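Local coordinates for putative branched-chain amino acid ABC transporter, periplasmic branched-chain amino acid-binding protein (Pseudomonas protegens Pf-5, PDB 4RU0), which probably captures branched-chain amino acids or related small solutes in the periplasm and hands them to an ABC transporter for uptake, at residues Q52-M57 against Q110-P115; A116-S121 against Y136-A141; Q170-F175 against K179-A184. All coordinates share one frame; numbering follows the deposited sequence.

Contact 1 (Q52-M57 against Q110-P115)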
loop_
_atom_site.group_PDB
_atom_site.type_symbol
_atom_site.label_atom_id
_atom_site.label_comp_id
_atom_site.label_asym_id
_atom_site.label_seq_id
_atom_site.Cartn_x
_atom_site.Cartn_y
_atom_site.Cartn_z
ATOM N N GLN A 52 -11.733 -1.112 10.178
ATOM C CA GLN A 52 -11.292 0.275 10.116
ATOM C C GLN A 52 -10.968 0.673 8.677
ATOM O O GLN A 52 -11.255 1.799 8.258
ATOM C CB GLN A 52 -10.082 0.491 11.023
ATOM C CG GLN A 52 -10.352 0.168 12.481
ATOM C CD GLN A 52 -9.099 0.208 13.326
ATOM O OE1 GLN A 52 -8.392 1.218 13.362
ATOM N NE2 GLN A 52 -8.806 -0.900 14.003
ATOM N N VAL A 53 -10.379 -0.255 7.925
ATOM C CA VAL A 53 -10.086 -0.028 6.514
ATOM C C VAL A 53 -11.363 0.123 5.682
ATOM O O VAL A 53 -11.486 1.057 4.885
ATOM C CB VAL A 53 -9.247 -1.171 5.912
ATOM C CG1 VAL A 53 -8.882 -0.851 4.472
ATOM C CG2 VAL A 53 -7.992 -1.412 6.739
ATOM N N TRP A 54 -12.309 -0.796 5.864
ATOM C CA TRP A 54 -13.542 -0.770 5.078
ATOM C C TRP A 54 -14.330 0.501 5.367
ATOM O O TRP A 54 -14.885 1.118 4.454
ATOM C CB TRP A 54 -14.415 -2.003 5.353
ATOM C CG TRP A 54 -13.671 -3.293 5.605
ATOM C CD1 TRP A 54 -13.992 -4.249 6.529
ATOM C CD2 TRP A 54 -12.490 -3.769 4.934
ATOM N NE1 TRP A 54 -13.089 -5.286 6.474
ATOM C CE2 TRP A 54 -12.158 -5.014 5.506
ATOM C CE3 TRP A 54 -11.685 -3.265 3.905
ATOM C CZ2 TRP A 54 -11.058 -5.758 5.089
ATOM C CZ3 TRP A 54 -10.593 -4.002 3.497
ATOM C CH2 TRP A 54 -10.290 -5.236 4.086
ATOM N N ALA A 55 -14.361 0.892 6.639
ATOM C CA ALA A 55 -15.075 2.092 7.058
ATOM C C ALA A 55 -14.502 3.334 6.382
ATOM O O ALA A 55 -15.229 4.289 6.101
ATOM C CB ALA A 55 -15.025 2.237 8.568
ATOM N N GLY A 56 -13.199 3.312 6.117
ATOM C CA GLY A 56 -12.548 4.392 5.395
ATOM C C GLY A 56 -13.011 4.464 3.949
ATOM O O GLY A 56 -13.309 5.545 3.436
HETATM N N MSE A 57 -13.036 3.318 3.295
HETATM C CA MSE A 57 -13.497 3.254 1.939
HETATM C C MSE A 57 -14.951 3.630 1.850
HETATM O O MSE A 57 -15.333 4.419 0.981
HETATM C CB MSE A 57 -13.319 1.812 1.502
HETATM C CG MSE A 57 -11.941 1.554 0.920
HETATM SE SE MSE A 57 -11.721 -0.364 0.637
HETATM C CE MSE A 57 -11.214 -0.201 -1.236
ATOM N N GLN A 110 -10.504 -4.208 -6.198
ATOM C CA GLN A 110 -9.510 -4.255 -5.123
ATOM C C GLN A 110 -9.757 -5.446 -4.210
ATOM O O GLN A 110 -10.632 -5.400 -3.350
ATOM C CB GLN A 110 -9.536 -2.964 -4.305
ATOM C CG GLN A 110 -9.121 -1.734 -5.082
ATOM C CD GLN A 110 -9.933 -0.505 -4.714
ATOM O OE1 GLN A 110 -11.155 -0.572 -4.588
ATOM N NE2 GLN A 110 -9.255 0.624 -4.540
ATOM N N PRO A 111 -8.987 -6.525 -4.401
ATOM C CA PRO A 111 -9.190 -7.754 -3.623
ATOM C C PRO A 111 -8.922 -7.583 -2.125
ATOM O O PRO A 111 -9.454 -8.357 -1.335
ATOM C CB PRO A 111 -8.194 -8.741 -4.250
ATOM C CG PRO A 111 -7.214 -7.905 -4.983
ATOM C CD PRO A 111 -7.953 -6.687 -5.436
ATOM N N ASN A 112 -8.128 -6.583 -1.750
ATOM C CA ASN A 112 -7.789 -6.346 -0.346
ATOM C C ASN A 112 -7.233 -7.600 0.326
ATOM O O ASN A 112 -7.729 -8.035 1.364
ATOM C CB ASN A 112 -9.010 -5.840 0.425
ATOM C CG ASN A 112 -9.548 -4.527 -0.123
ATOM O OD1 ASN A 112 -8.784 -3.631 -0.474
ATOM N ND2 ASN A 112 -10.872 -4.413 -0.205
ATOM N N GLY A 113 -6.203 -8.180 -0.279
ATOM C CA GLY A 113 -5.672 -9.454 0.170
ATOM C C GLY A 113 -4.633 -10.005 -0.789
ATOM O O GLY A 113 -4.913 -10.243 -1.964
ATOM N N ALA A 114 -3.424 -10.201 -0.281
ATOM C CA ALA A 114 -2.307 -10.668 -1.095
ATOM C C ALA A 114 -2.537 -12.052 -1.731
ATOM O O ALA A 114 -2.347 -12.197 -2.940
ATOM C CB ALA A 114 -1.031 -10.665 -0.267
ATOM N N PRO A 115 -2.949 -13.068 -0.940
ATOM C CA PRO A 115 -3.163 -14.382 -1.570
ATOM C C PRO A 115 -4.273 -14.379 -2.624
ATOM O O PRO A 115 -4.142 -15.041 -3.663
ATOM C CB PRO A 115 -3.552 -15.283 -0.389
ATOM C CG PRO A 115 -3.010 -14.589 0.820
ATOM C CD PRO A 115 -3.162 -13.133 0.517
#
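Trp54 and Asn112 run alongside each other in opposite senses, the six-membered part of the indole against the amide. The nearest pair is Trp54 CZ3 and Asn112 ND2 at 3.7 Å, with Asn112 CB 3.9 Å from Trp54 CH2. The two planes are 38° apart, so the approach is oblique and not a flat stack. One turn further along helix 47-67, selenomethionine Met57 supplies the second tight spot. Its chain leaves beside the backbone N and bends at the last torsion (chi3 127°), which swings the methyl onto the Gln110 amide: Met57 CE lies 3.4 Å from Gln110 OE1. Met57 SE reaches Asn112 ND2 more loosely, at 4.2 Å.

All four of these side chains are buried, yet the segments cover just 172 Å² between them. The loose side begins at Gly113, the N-cap of helix 114-126. Gly113 and Ala114 are partly exposed and Pro115 is exposed; none of the three touches residues 52-57.

Most of the polar atoms have partners elsewhere: Trp54 NE1 donates to Tyr41 O, Asn112 ND2 donates to Ala39 O, and Asn333 bonds weakly to both Asn112 OD1 and Gln110 NE2. Tyr41 also meets the Trp54 ring edge-to-face and lines the pocket that holds the polyether. Across the contact itself the chemistry is therefore van der Waals, with amides whose hydrogen bonds, some of them weak, go to other residues serving as packing surfaces behind a pocket wall.

Contact 2 (A116-S121 against Y136-A141). With GOL (glycerol), chain D.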
loop_
_atom_site.group_PDB
_atom_site.type_symbol
_atom_site.label_atom_id
_atom_site.label_comp_id
_atom_site.label_asym_id
_atom_site.label_seq_id
_atom_site.Cartn_x
_atom_site.Cartn_y
_atom_site.Cartn_z
ATOM N N ALA A 116 -5.356 -13.656 -2.356
ATOM C CA ALA A 116 -6.438 -13.536 -3.327
ATOM C C ALA A 116 -5.947 -12.806 -4.570
ATOM O O ALA A 116 -6.211 -13.234 -5.687
ATOM C CB ALA A 116 -7.633 -12.811 -2.721
ATOM N N ALA A 117 -5.225 -11.708 -4.366
ATOM C CA ALA A 117 -4.752 -10.892 -5.477
ATOM C C ALA A 117 -3.808 -11.676 -6.378
ATOM O O ALA A 117 -3.896 -11.591 -7.601
ATOM C CB ALA A 117 -4.067 -9.646 -4.966
ATOM N N TYR A 118 -2.902 -12.430 -5.767
ATOM C CA TYR A 118 -1.961 -13.247 -6.512
ATOM C C TYR A 118 -2.698 -14.266 -7.386
ATOM O O TYR A 118 -2.390 -14.426 -8.564
ATOM C CB TYR A 118 -1.007 -13.960 -5.557
ATOM C CG TYR A 118 0.211 -14.543 -6.230
ATOM C CD1 TYR A 118 1.317 -13.748 -6.512
ATOM C CD2 TYR A 118 0.264 -15.887 -6.573
ATOM C CE1 TYR A 118 2.439 -14.272 -7.124
ATOM C CE2 TYR A 118 1.393 -16.426 -7.189
ATOM C CZ TYR A 118 2.474 -15.613 -7.464
ATOM O OH TYR A 118 3.595 -16.134 -8.074
ATOM N N ALA A 119 -3.685 -14.934 -6.803
ATOM C CA ALA A 119 -4.419 -15.988 -7.493
ATOM C C ALA A 119 -5.299 -15.451 -8.616
ATOM O O ALA A 119 -5.569 -16.150 -9.594
ATOM C CB ALA A 119 -5.267 -16.772 -6.499
ATOM N N LEU A 120 -5.739 -14.205 -8.479
ATOM C CA LEU A 120 -6.705 -13.625 -9.415
ATOM C C LEU A 120 -6.075 -12.997 -10.653
ATOM O O LEU A 120 -6.769 -12.682 -11.611
ATOM C CB LEU A 120 -7.546 -12.562 -8.704
ATOM C CG LEU A 120 -8.645 -13.015 -7.753
ATOM C CD1 LEU A 120 -9.248 -11.786 -7.084
ATOM C CD2 LEU A 120 -9.708 -13.794 -8.506
ATOM N N SER A 121 -4.764 -12.801 -10.613
ATOM C CA SER A 121 -4.056 -12.034 -11.630
ATOM C C SER A 121 -4.318 -12.493 -13.065
ATOM O O SER A 121 -4.603 -11.677 -13.942
ATOM C CB SER A 121 -2.552 -12.078 -11.354
ATOM O OG SER A 121 -1.828 -11.386 -12.358
ATOM N N TYR A 136 1.209 -3.394 -2.306
ATOM C CA TYR A 136 1.412 -4.821 -2.205
ATOM C C TYR A 136 1.265 -5.448 -3.574
ATOM O O TYR A 136 1.110 -4.750 -4.524
ATOM C CB TYR A 136 0.538 -5.453 -1.123
ATOM C CG TYR A 136 -0.902 -5.715 -1.466
ATOM C CD1 TYR A 136 -1.839 -4.717 -1.410
ATOM C CD2 TYR A 136 -1.328 -6.978 -1.777
ATOM C CE1 TYR A 136 -3.159 -4.969 -1.688
ATOM C CE2 TYR A 136 -2.639 -7.237 -2.064
ATOM C CZ TYR A 136 -3.549 -6.228 -2.018
ATOM O OH TYR A 136 -4.839 -6.504 -2.309
ATOM N N GLY A 137 1.398 -6.753 -3.673
ATOM C CA GLY A 137 1.194 -7.437 -4.937
ATOM C C GLY A 137 2.467 -7.633 -5.742
ATOM O O GLY A 137 3.572 -7.459 -5.222
ATOM N N ARG A 138 2.314 -8.005 -7.010
ATOM C CA ARG A 138 3.455 -8.301 -7.869
ATOM C C ARG A 138 4.229 -7.043 -8.248
ATOM O O ARG A 138 3.693 -6.161 -8.918
ATOM C CB ARG A 138 2.990 -9.011 -9.132
ATOM C CG ARG A 138 2.135 -10.241 -8.888
ATOM C CD ARG A 138 1.492 -10.694 -10.187
ATOM N NE ARG A 138 0.766 -11.956 -10.065
ATOM C CZ ARG A 138 1.317 -13.155 -10.233
ATOM N NH1 ARG A 138 0.570 -14.248 -10.117
ATOM N NH2 ARG A 138 2.618 -13.263 -10.511
ATOM N N THR A 139 5.491 -6.959 -7.842
ATOM C CA THR A 139 6.279 -5.777 -8.167
ATOM C C THR A 139 6.510 -5.673 -9.679
ATOM O O THR A 139 6.525 -4.578 -10.234
ATOM C CB THR A 139 7.649 -5.754 -7.423
ATOM O OG1 THR A 139 8.421 -6.901 -7.788
ATOM C CG2 THR A 139 7.439 -5.752 -5.914
ATOM N N GLU A 140 6.656 -6.809 -10.350
ATOM C CA GLU A 140 6.881 -6.792 -11.790
ATOM C C GLU A 140 5.648 -6.298 -12.551
ATOM O O GLU A 140 5.732 -5.988 -13.734
ATOM C CB GLU A 140 7.304 -8.178 -12.298
ATOM C CG GLU A 140 6.265 -9.272 -12.145
ATOM C CD GLU A 140 6.288 -9.912 -10.772
ATOM O OE1 GLU A 140 7.060 -9.430 -9.913
ATOM O OE2 GLU A 140 5.540 -10.894 -10.556
ATOM N N ALA A 141 4.510 -6.200 -11.872
ATOM C CA ALA A 141 3.311 -5.668 -12.507
ATOM C C ALA A 141 3.402 -4.148 -12.642
ATOM O O ALA A 141 2.471 -3.500 -13.128
ATOM C CB ALA A 141 2.066 -6.067 -11.736
HETATM C C1 GOL D . 2.557 -19.305 -10.685
HETATM O O1 GOL D . 1.910 -19.297 -9.395
HETATM C C2 GOL D . 3.119 -17.967 -11.169
HETATM O O2 GOL D . 2.198 -16.892 -11.029
HETATM C C3 GOL D . 4.531 -17.679 -10.650
HETATM O O3 GOL D . 5.215 -16.626 -11.358
HETATM O O HOH W 1 -1.613 -10.554 -8.610
#
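The guanidinium of Arg138 lies flat on the ring of Tyr118, the planes 15° apart and the centres separated by 3.9 Å. This is both a stack and a cation-pi contact, with Arg138 NH1 over the middle of the ring. Glycerol, probably from the crystallisation liquor, sits at the edges of both groups. Its O2 lies in the guanidinium plane and accepts from Arg138 NH1 at 3.2 Å, while its O1 is near the ring plane beside Tyr118 CE2. Another in-plane edge faces Glu140, whose OE2 makes a long salt bridge of 3.8 Å to Arg138 NH2.

An extended chain from CG to NE (chi3 174°) carries the charge across to helix 114-126. There Arg138 NH1 makes a weak hydrogen bond of 3.3 Å to Tyr118 O, and Arg138 NE donates to a water (3.1 Å) that in turn donates to Ala117 O. Ser121 OG is merely close to Arg138 NE and bonds instead to Asn150. A leucine in place of Arg138 would probably leave the Tyr118 face without its cation, Glu140 without this partner, and Tyr118 O and the water without their N-H donors.

Deeper in, Ala117 CB packs obliquely against Tyr136 CE2 at 4.0 Å, and Tyr136 OH is bonded to Gly113 N at the helix start. Helix 114-126 packs on helix 87-97 through Ala119 and Leu120, while the 136-141 loop leans on helix 418-435, where Arg138 meets Phe432, and on strand 150-151.

Contact 3 (Q170-F175 against K179-A184)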
loop_
_atom_site.group_PDB
_atom_site.type_symbol
_atom_site.label_atom_id
_atom_site.label_comp_id
_atom_site.label_asym_id
_atom_site.label_seq_id
_atom_site.Cartn_x
_atom_site.Cartn_y
_atom_site.Cartn_z
ATOM N N GLN A 170 19.535 10.746 3.825
ATOM C CA GLN A 170 19.127 12.059 4.302
ATOM C C GLN A 170 19.527 12.204 5.771
ATOM O O GLN A 170 19.977 13.264 6.203
ATOM C CB GLN A 170 17.621 12.243 4.111
ATOM C CG GLN A 170 17.029 13.522 4.683
ATOM C CD GLN A 170 15.620 13.778 4.159
ATOM O OE1 GLN A 170 15.412 13.908 2.950
ATOM N NE2 GLN A 170 14.647 13.842 5.064
ATOM N N ARG A 171 19.391 11.116 6.520
ATOM C CA ARG A 171 19.742 11.095 7.937
ATOM C C ARG A 171 21.247 11.067 8.190
ATOM O O ARG A 171 21.710 11.544 9.228
ATOM C CB ARG A 171 19.096 9.888 8.622
ATOM C CG ARG A 171 17.628 10.066 8.916
ATOM C CD ARG A 171 17.400 11.048 10.050
ATOM N NE ARG A 171 16.430 10.502 10.991
ATOM C CZ ARG A 171 16.744 9.985 12.172
ATOM N NH1 ARG A 171 18.007 9.971 12.575
ATOM N NH2 ARG A 171 15.793 9.494 12.957
ATOM N N GLU A 172 22.007 10.502 7.254
ATOM C CA GLU A 172 23.455 10.392 7.409
ATOM C C GLU A 172 24.200 11.603 6.847
ATOM O O GLU A 172 25.398 11.746 7.062
ATOM C CB GLU A 172 23.973 9.120 6.734
ATOM C CG GLU A 172 23.448 7.828 7.336
ATOM C CD GLU A 172 23.948 7.591 8.746
ATOM O OE1 GLU A 172 25.040 8.099 9.092
ATOM O OE2 GLU A 172 23.247 6.890 9.509
ATOM N N GLY A 173 23.492 12.461 6.121
ATOM C CA GLY A 173 24.082 13.676 5.589
ATOM C C GLY A 173 24.445 13.630 4.117
ATOM O O GLY A 173 25.180 14.487 3.625
ATOM N N GLY A 174 23.925 12.637 3.406
ATOM C CA GLY A 174 24.178 12.520 1.981
ATOM C C GLY A 174 24.544 11.107 1.581
ATOM O O GLY A 174 24.945 10.299 2.418
ATOM N N PHE A 175 24.411 10.810 0.294
ATOM C CA PHE A 175 24.660 9.466 -0.215
ATOM C C PHE A 175 26.121 9.043 -0.054
ATOM O O PHE A 175 26.426 7.852 0.007
ATOM C CB PHE A 175 24.234 9.377 -1.681
ATOM C CG PHE A 175 22.740 9.348 -1.873
ATOM C CD1 PHE A 175 22.036 8.165 -1.723
ATOM C CD2 PHE A 175 22.042 10.499 -2.199
ATOM C CE1 PHE A 175 20.663 8.128 -1.896
ATOM C CE2 PHE A 175 20.670 10.470 -2.375
ATOM C CZ PHE A 175 19.976 9.278 -2.227
ATOM N N LYS A 179 28.574 4.966 2.368
ATOM C CA LYS A 179 29.807 4.193 2.347
ATOM C C LYS A 179 30.312 4.050 3.776
ATOM O O LYS A 179 30.465 5.042 4.487
ATOM C CB LYS A 179 30.860 4.872 1.465
ATOM C CG LYS A 179 31.964 3.943 0.999
ATOM C CD LYS A 179 32.868 4.610 -0.023
ATOM C CE LYS A 179 33.854 3.612 -0.609
ATOM N NZ LYS A 179 34.641 2.928 0.454
ATOM N N GLY A 180 30.540 2.816 4.208
ATOM C CA GLY A 180 30.994 2.586 5.569
ATOM C C GLY A 180 29.885 2.405 6.598
ATOM O O GLY A 180 30.150 2.312 7.800
ATOM N N LYS A 181 28.640 2.361 6.134
ATOM C CA LYS A 181 27.508 2.147 7.023
ATOM C C LYS A 181 26.999 0.718 6.915
ATOM O O LYS A 181 27.201 0.055 5.899
ATOM C CB LYS A 181 26.383 3.132 6.702
ATOM C CG LYS A 181 26.731 4.571 7.011
ATOM C CD LYS A 181 26.881 4.789 8.503
ATOM C CE LYS A 181 27.728 6.025 8.806
ATOM N NZ LYS A 181 27.132 7.271 8.260
ATOM N N LYS A 182 26.345 0.246 7.969
ATOM C CA LYS A 182 25.710 -1.066 7.937
ATOM C C LYS A 182 24.203 -0.916 8.025
ATOM O O LYS A 182 23.685 -0.194 8.884
ATOM C CB LYS A 182 26.207 -1.956 9.078
ATOM C CG LYS A 182 27.662 -2.371 8.982
ATOM C CD LYS A 182 28.015 -3.299 10.126
ATOM C CE LYS A 182 29.515 -3.431 10.302
ATOM N NZ LYS A 182 29.832 -4.279 11.491
ATOM N N ILE A 183 23.503 -1.598 7.128
ATOM C CA ILE A 183 22.057 -1.608 7.146
ATOM C C ILE A 183 21.580 -3.049 7.164
ATOM O O ILE A 183 21.815 -3.796 6.218
ATOM C CB ILE A 183 21.473 -0.867 5.932
ATOM C CG1 ILE A 183 21.942 0.585 5.931
ATOM C CG2 ILE A 183 19.941 -0.951 5.931
ATOM C CD1 ILE A 183 21.453 1.385 4.749
ATOM N N ALA A 184 20.928 -3.443 8.253
ATOM C CA ALA A 184 20.437 -4.809 8.384
ATOM C C ALA A 184 18.949 -4.874 8.060
ATOM O O ALA A 184 18.158 -4.073 8.560
ATOM C CB ALA A 184 20.707 -5.350 9.788
HETATM O O HOH W 2 27.893 5.986 -0.578
#
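The carboxylate of Glu172 and the amine of Lys181 meet across the turn in a salt bridge, the one direct polar link between residues 170-175 and 179-184. Glu172 OE1 and Lys181 NZ are modelled 2.4 Å apart. That is too short to be taken literally at 2.44 Å resolution, so the pairing is sound but its exact length is doubtful. Lys181 CE (3.4 Å) and CD also approach Glu172 OE1, so the last part of the chain lies by the carboxylate. Both side chains fold to make this meeting: Glu172 bends at chi2 (-67°), and Lys181 bends at chi2 and again at chi4 (61°), curling its amine back toward the helix end.

Second partners hold each group in place. Glu172 OE2 accepts from Trp237 NE1, so the two carboxylate oxygens serve different donors and the group's rotation is restrained. Lys181 NZ also donates to Arg177 O in the connecting loop. On either side of Arg177 in the chain, Phe175 O and Lys179 N stand 4.3 Å apart with a water between them. Its bond to Lys179 N is weak, and its modelled distance to Phe175 O is implausibly short, so this bridge is tentative.

The backbone supplies the frame. Helix 157-172 ends at Glu172, and Gly173 turns the chain away with a positive phi of 102°. Phe175 folds back on the helix and stacks with Tyr207. On the other side, Lys181 pairs through its backbone with Glu210, and Lys182 with Asp236, as strand 182-188 enters the sheet between strands 210-216 and 237-241. Buried Ile183 packs on Ile168 of the helix. The chemistry is that of a surface salt bridge across a short helix-to-strand turn, with apolar packing further inside.

Overall arrangement
Along the chain the contacts follow one another without overlap. Contacts 1 and 2 are neighbours, with centres 15 Å apart. They share helix 114-126 and touch directly, partly through packing of Pro111 on Ala117. Contact 3 is remote: its centre is about 35 Å from that of contact 1 and 32 Å from that of contact 2. It sits where helix 157-172 ends and strand 182-188 begins, in the seven-stranded mixed sheet of the other lobe. The polyether lies near contacts 1 and 2, the side chains of Trp54 and Tyr136 about 5 and 4 Å from it, consistent with a two-lobed binding protein whose ligand is held between the lobes; contact 3 is a surface contact, its centre about 26 Å from the centre of the chain.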